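Local coordinates for Glyoxalase/bleomycin resistance protein/dioxygenase (Vibrio splendidus, PDB 2RK9) that is of unknown specific function but belongs to the glyoxalase/bleomycin resistance protein/dioxygenase superfamily, whose members often bind a metal ion or sequester small molecules, at residues B[96-108]-B[117-129]. The protein carries 1 engineered substitution. Numbering follows the deposited sequence.
Sequences ADSIYLALESKSY and QKQFMVQTPDGYL. Engineered in segment 117-129: Met121 (natural residue Ile).
Between Ser98 and Lys106 the backbone pairs antiparallel with Gln117 to Gln123, beginning with Gln123 N to Ser98 O (2.9 Å), and two beta bulges shift the register. The pair is the hairpin of the second and third strands in a βαβββ module, the repeating unit of this superfamily. At the classic bulge Tyr100 N and Leu101 N both donate to Met121 O, at 2.8 and 3.2 Å, from the same face of its carbonyl plane. Here CB of Tyr100 points toward 117-129, and with CG anti to the backbone N (chi1 180°) the ring runs alongside Met121, an engineered residue (Ile in nature) present as selenomethionine. SE lies obliquely beside the ring, 4.7 Å from its centroid, a Met-aromatic contact. Leu129 crosses at about a right angle and lays CD2 over one ring face, a CH-pi contact; a broad aromatic can meet both neighbours at once. Further along, Glu104 and Gln119 run side by side, carboxylate and amide planes 84° apart, while the aliphatic CD of Lys106 packs 3.7 Å from Gln119 OE1. Gln117 NE2 donates to Gln119 OE1, which lies in the amide plane of Gln117; this would favour one rotation of each amide. Across the sheet, branched Leu103 and flat Phe120 both pack on Tyr88 of helix 84-94, and the long chain of Lys118 lets its amine reach Glu85 in a salt bridge. Eight backbone bonds thus fix the pairing through both bulges, leaving side chains to join strand 99-108, outermost within this chain, to Leu129 on one side and, on the other, by apolar packing bordered by a salt bridge, the hairpin to the helix.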
loop_
_atom_site.group_PDB
_atom_site.type_symbol
_atom_site.label_atom_id
_atom_site.label_comp_id
_atom_site.label_asym_id
_atom_site.label_seq_id
_atom_site.Cartn_x
_atom_site.Cartn_y
_atom_site.Cartn_z
ATOM N N ALA B 96 8.320 -10.737 18.828
ATOM C CA ALA B 96 6.967 -11.008 19.300
ATOM C C ALA B 96 6.200 -9.742 19.696
ATOM O O ALA B 96 4.991 -9.654 19.494
ATOM C CB ALA B 96 7.016 -11.981 20.474
ATOM N N ASP B 97 6.886 -8.749 20.249
ATOM C CA ASP B 97 6.189 -7.532 20.645
ATOM C C ASP B 97 5.664 -6.734 19.450
ATOM O O ASP B 97 4.915 -5.768 19.623
ATOM C CB ASP B 97 7.099 -6.657 21.508
ATOM C CG ASP B 97 7.410 -7.293 22.852
ATOM O OD1 ASP B 97 6.627 -8.161 23.293
ATOM O OD2 ASP B 97 8.423 -6.923 23.479
ATOM N N SER B 98 6.047 -7.149 18.244
ATOM C CA SER B 98 5.600 -6.473 17.028
ATOM C C SER B 98 4.335 -7.103 16.461
ATOM O O SER B 98 3.734 -6.576 15.528
ATOM C CB SER B 98 6.697 -6.505 15.960
ATOM O OG SER B 98 7.744 -5.597 16.266
ATOM N N ILE B 99 3.931 -8.237 17.023
ATOM C CA ILE B 99 2.733 -8.909 16.554
ATOM C C ILE B 99 1.494 -8.158 17.021
ATOM O O ILE B 99 1.311 -7.917 18.211
ATOM C CB ILE B 99 2.700 -10.372 17.037
ATOM C CG1 ILE B 99 3.907 -11.115 16.460
ATOM C CG2 ILE B 99 1.411 -11.044 16.582
ATOM C CD1 ILE B 99 4.047 -12.549 16.920
ATOM N N TYR B 100 0.659 -7.787 16.054
ATOM C CA TYR B 100 -0.562 -7.024 16.278
ATOM C C TYR B 100 -1.773 -7.950 16.331
ATOM O O TYR B 100 -2.725 -7.717 17.075
ATOM C CB TYR B 100 -0.705 -6.016 15.138
ATOM C CG TYR B 100 -1.921 -5.133 15.189
ATOM C CD1 TYR B 100 -1.898 -3.912 15.860
ATOM C CD2 TYR B 100 -3.085 -5.494 14.512
ATOM C CE1 TYR B 100 -3.014 -3.063 15.844
ATOM C CE2 TYR B 100 -4.197 -4.661 14.490
ATOM C CZ TYR B 100 -4.156 -3.446 15.156
ATOM O OH TYR B 100 -5.260 -2.625 15.114
ATOM N N LEU B 101 -1.738 -8.990 15.509
ATOM C CA LEU B 101 -2.806 -9.983 15.468
ATOM C C LEU B 101 -2.109 -11.329 15.298
ATOM O O LEU B 101 -1.309 -11.497 14.380
ATOM C CB LEU B 101 -3.742 -9.735 14.281
ATOM C CG LEU B 101 -4.916 -10.715 14.175
ATOM C CD1 LEU B 101 -5.963 -10.377 15.193
ATOM C CD2 LEU B 101 -5.527 -10.636 12.791
ATOM N N ALA B 102 -2.399 -12.276 16.189
ATOM C CA ALA B 102 -1.774 -13.594 16.135
ATOM C C ALA B 102 -2.268 -14.415 14.949
ATOM O O ALA B 102 -3.376 -14.202 14.445
ATOM C CB ALA B 102 -2.033 -14.351 17.427
ATOM N N LEU B 103 -1.433 -15.355 14.515
ATOM C CA LEU B 103 -1.759 -16.220 13.383
ATOM C C LEU B 103 -3.106 -16.892 13.583
ATOM O O LEU B 103 -3.403 -17.429 14.655
ATOM C CB LEU B 103 -0.684 -17.290 13.201
ATOM C CG LEU B 103 -0.778 -18.132 11.931
ATOM C CD1 LEU B 103 -0.538 -17.250 10.716
ATOM C CD2 LEU B 103 0.263 -19.245 11.996
ATOM N N GLU B 104 -3.904 -16.881 12.524
ATOM C CA GLU B 104 -5.233 -17.457 12.566
ATOM C C GLU B 104 -5.651 -17.930 11.180
ATOM O O GLU B 104 -5.197 -17.404 10.168
ATOM C CB GLU B 104 -6.228 -16.397 13.038
ATOM C CG GLU B 104 -6.312 -15.217 12.073
ATOM C CD GLU B 104 -7.459 -14.272 12.369
ATOM O OE1 GLU B 104 -8.513 -14.742 12.841
ATOM O OE2 GLU B 104 -7.317 -13.057 12.105
ATOM N N SER B 105 -6.528 -18.924 11.149
ATOM C CA SER B 105 -7.059 -19.441 9.897
ATOM C C SER B 105 -8.479 -18.898 9.790
ATOM O O SER B 105 -9.345 -19.293 10.562
ATOM C CB SER B 105 -7.117 -20.970 9.913
ATOM O OG SER B 105 -5.828 -21.544 10.039
ATOM N N LYS B 106 -8.715 -17.992 8.846
ATOM C CA LYS B 106 -10.043 -17.420 8.650
ATOM C C LYS B 106 -10.712 -18.095 7.458
ATOM O O LYS B 106 -10.114 -18.212 6.388
ATOM C CB LYS B 106 -9.957 -15.911 8.391
ATOM C CG LYS B 106 -9.587 -15.077 9.599
ATOM C CD LYS B 106 -9.667 -13.591 9.274
ATOM C CE LYS B 106 -11.102 -13.156 9.009
ATOM N NZ LYS B 106 -11.172 -11.742 8.517
ATOM N N SER B 107 -11.964 -18.512 7.635
ATOM C CA SER B 107 -12.694 -19.189 6.569
ATOM C C SER B 107 -14.085 -18.611 6.272
ATOM O O SER B 107 -14.717 -18.006 7.149
ATOM C CB SER B 107 -12.843 -20.674 6.924
ATOM O OG SER B 107 -11.587 -21.272 7.201
ATOM N N TYR B 108 -14.538 -18.806 5.030
ATOM C CA TYR B 108 -15.872 -18.387 4.571
ATOM C C TYR B 108 -16.431 -19.502 3.689
ATOM O O TYR B 108 -15.666 -20.275 3.104
ATOM C CB TYR B 108 -15.846 -17.121 3.711
ATOM C CG TYR B 108 -14.631 -16.255 3.825
ATOM C CD1 TYR B 108 -14.599 -15.166 4.687
ATOM C CD2 TYR B 108 -13.523 -16.494 3.020
ATOM C CE1 TYR B 108 -13.493 -14.332 4.735
ATOM C CE2 TYR B 108 -12.411 -15.665 3.060
ATOM C CZ TYR B 108 -12.402 -14.585 3.924
ATOM O OH TYR B 108 -11.306 -13.765 3.982
ATOM N N GLN B 117 -8.031 -18.780 4.655
ATOM C CA GLN B 117 -6.873 -17.923 4.470
ATOM C C GLN B 117 -6.220 -17.681 5.825
ATOM O O GLN B 117 -6.866 -17.208 6.764
ATOM C CB GLN B 117 -7.291 -16.591 3.843
ATOM C CG GLN B 117 -6.145 -15.611 3.675
ATOM C CD GLN B 117 -6.583 -14.307 3.045
ATOM O OE1 GLN B 117 -6.722 -14.206 1.826
ATOM N NE2 GLN B 117 -6.810 -13.296 3.877
ATOM N N LYS B 118 -4.947 -18.039 5.940
ATOM C CA LYS B 118 -4.229 -17.826 7.185
ATOM C C LYS B 118 -3.671 -16.413 7.141
ATOM O O LYS B 118 -3.261 -15.944 6.081
ATOM C CB LYS B 118 -3.077 -18.818 7.327
ATOM C CG LYS B 118 -3.497 -20.250 7.598
ATOM C CD LYS B 118 -2.272 -21.135 7.762
ATOM C CE LYS B 118 -2.666 -22.549 8.106
ATOM N NZ LYS B 118 -1.470 -23.398 8.359
ATOM N N GLN B 119 -3.672 -15.730 8.281
ATOM C CA GLN B 119 -3.137 -14.377 8.346
ATOM C C GLN B 119 -2.743 -13.979 9.747
ATOM O O GLN B 119 -3.225 -14.538 10.732
ATOM C CB GLN B 119 -4.156 -13.344 7.848
ATOM C CG GLN B 119 -5.397 -13.190 8.732
ATOM C CD GLN B 119 -6.442 -12.236 8.138
ATOM O OE1 GLN B 119 -6.986 -12.477 7.057
ATOM N NE2 GLN B 119 -6.717 -11.147 8.845
ATOM N N PHE B 120 -1.851 -13.000 9.813
ATOM C CA PHE B 120 -1.424 -12.424 11.071
ATOM C C PHE B 120 -1.027 -10.996 10.739
ATOM O O PHE B 120 -0.783 -10.671 9.579
ATOM C CB PHE B 120 -0.273 -13.219 11.716
ATOM C CG PHE B 120 1.084 -12.974 11.124
ATOM C CD1 PHE B 120 1.907 -11.971 11.631
ATOM C CD2 PHE B 120 1.577 -13.797 10.118
ATOM C CE1 PHE B 120 3.205 -11.794 11.147
ATOM C CE2 PHE B 120 2.869 -13.631 9.626
ATOM C CZ PHE B 120 3.685 -12.628 10.143
HETATM N N MSE B 121 -1.021 -10.130 11.740
HETATM C CA MSE B 121 -0.652 -8.746 11.494
HETATM C C MSE B 121 0.545 -8.342 12.317
HETATM O O MSE B 121 0.708 -8.777 13.454
HETATM C CB MSE B 121 -1.813 -7.807 11.817
HETATM C CG MSE B 121 -2.966 -7.875 10.833
HETATM SE SE MSE B 121 -4.409 -6.720 11.345
HETATM C CE MSE B 121 -3.571 -5.028 10.943
ATOM N N VAL B 122 1.382 -7.498 11.732
ATOM C CA VAL B 122 2.565 -7.023 12.427
ATOM C C VAL B 122 2.727 -5.535 12.203
ATOM O O VAL B 122 2.321 -5.005 11.177
ATOM C CB VAL B 122 3.846 -7.746 11.934
ATOM C CG1 VAL B 122 4.144 -7.379 10.497
ATOM C CG2 VAL B 122 5.019 -7.393 12.827
ATOM N N GLN B 123 3.306 -4.864 13.185
ATOM C CA GLN B 123 3.551 -3.441 13.075
ATOM C C GLN B 123 5.052 -3.267 12.964
ATOM O O GLN B 123 5.805 -3.813 13.770
ATOM C CB GLN B 123 3.045 -2.704 14.313
ATOM C CG GLN B 123 3.382 -1.224 14.287
ATOM C CD GLN B 123 2.871 -0.494 15.498
ATOM O OE1 GLN B 123 3.198 -0.848 16.627
ATOM N NE2 GLN B 123 2.061 0.530 15.275
ATOM N N THR B 124 5.482 -2.516 11.958
ATOM C CA THR B 124 6.900 -2.265 11.754
ATOM C C THR B 124 7.321 -1.184 12.750
ATOM O O THR B 124 6.473 -0.529 13.358
ATOM C CB THR B 124 7.174 -1.784 10.325
ATOM O OG1 THR B 124 6.715 -0.435 10.173
ATOM C CG2 THR B 124 6.447 -2.680 9.324
ATOM N N PRO B 125 8.635 -0.979 12.927
ATOM C CA PRO B 125 9.119 0.037 13.872
ATOM C C PRO B 125 8.523 1.432 13.680
ATOM O O PRO B 125 8.324 2.172 14.646
ATOM C CB PRO B 125 10.633 0.023 13.648
ATOM C CG PRO B 125 10.899 -1.419 13.231
ATOM C CD PRO B 125 9.759 -1.672 12.269
ATOM N N ASP B 126 8.233 1.789 12.432
ATOM C CA ASP B 126 7.681 3.107 12.128
ATOM C C ASP B 126 6.184 3.229 12.393
ATOM O O ASP B 126 5.644 4.333 12.381
ATOM C CB ASP B 126 7.972 3.457 10.674
ATOM C CG ASP B 126 9.453 3.420 10.359
ATOM O OD1 ASP B 126 10.192 4.323 10.811
ATOM O OD2 ASP B 126 9.886 2.475 9.670
ATOM N N GLY B 127 5.523 2.098 12.627
ATOM C CA GLY B 127 4.097 2.118 12.904
ATOM C C GLY B 127 3.193 1.508 11.846
ATOM O O GLY B 127 2.004 1.331 12.095
ATOM N N TYR B 128 3.739 1.187 10.675
ATOM C CA TYR B 128 2.943 0.604 9.588
ATOM C C TYR B 128 2.395 -0.781 9.920
ATOM O O TYR B 128 3.088 -1.618 10.494
ATOM C CB TYR B 128 3.776 0.515 8.309
ATOM C CG TYR B 128 4.293 1.848 7.836
ATOM C CD1 TYR B 128 3.420 2.830 7.358
ATOM C CD2 TYR B 128 5.657 2.138 7.867
ATOM C CE1 TYR B 128 3.894 4.056 6.929
ATOM C CE2 TYR B 128 6.136 3.367 7.434
ATOM C CZ TYR B 128 5.250 4.317 6.969
ATOM O OH TYR B 128 5.714 5.534 6.546
ATOM N N LEU B 129 1.142 -1.022 9.549
ATOM C CA LEU B 129 0.525 -2.310 9.816
ATOM C C LEU B 129 0.440 -3.164 8.561
ATOM O O LEU B 129 -0.087 -2.726 7.539
ATOM C CB LEU B 129 -0.875 -2.116 10.389
ATOM C CG LEU B 129 -0.936 -1.519 11.793
ATOM C CD1 LEU B 129 -2.392 -1.289 12.164
ATOM C CD2 LEU B 129 -0.270 -2.471 12.787
HETATM O O HOH W 1 8.067 -3.048 15.300
#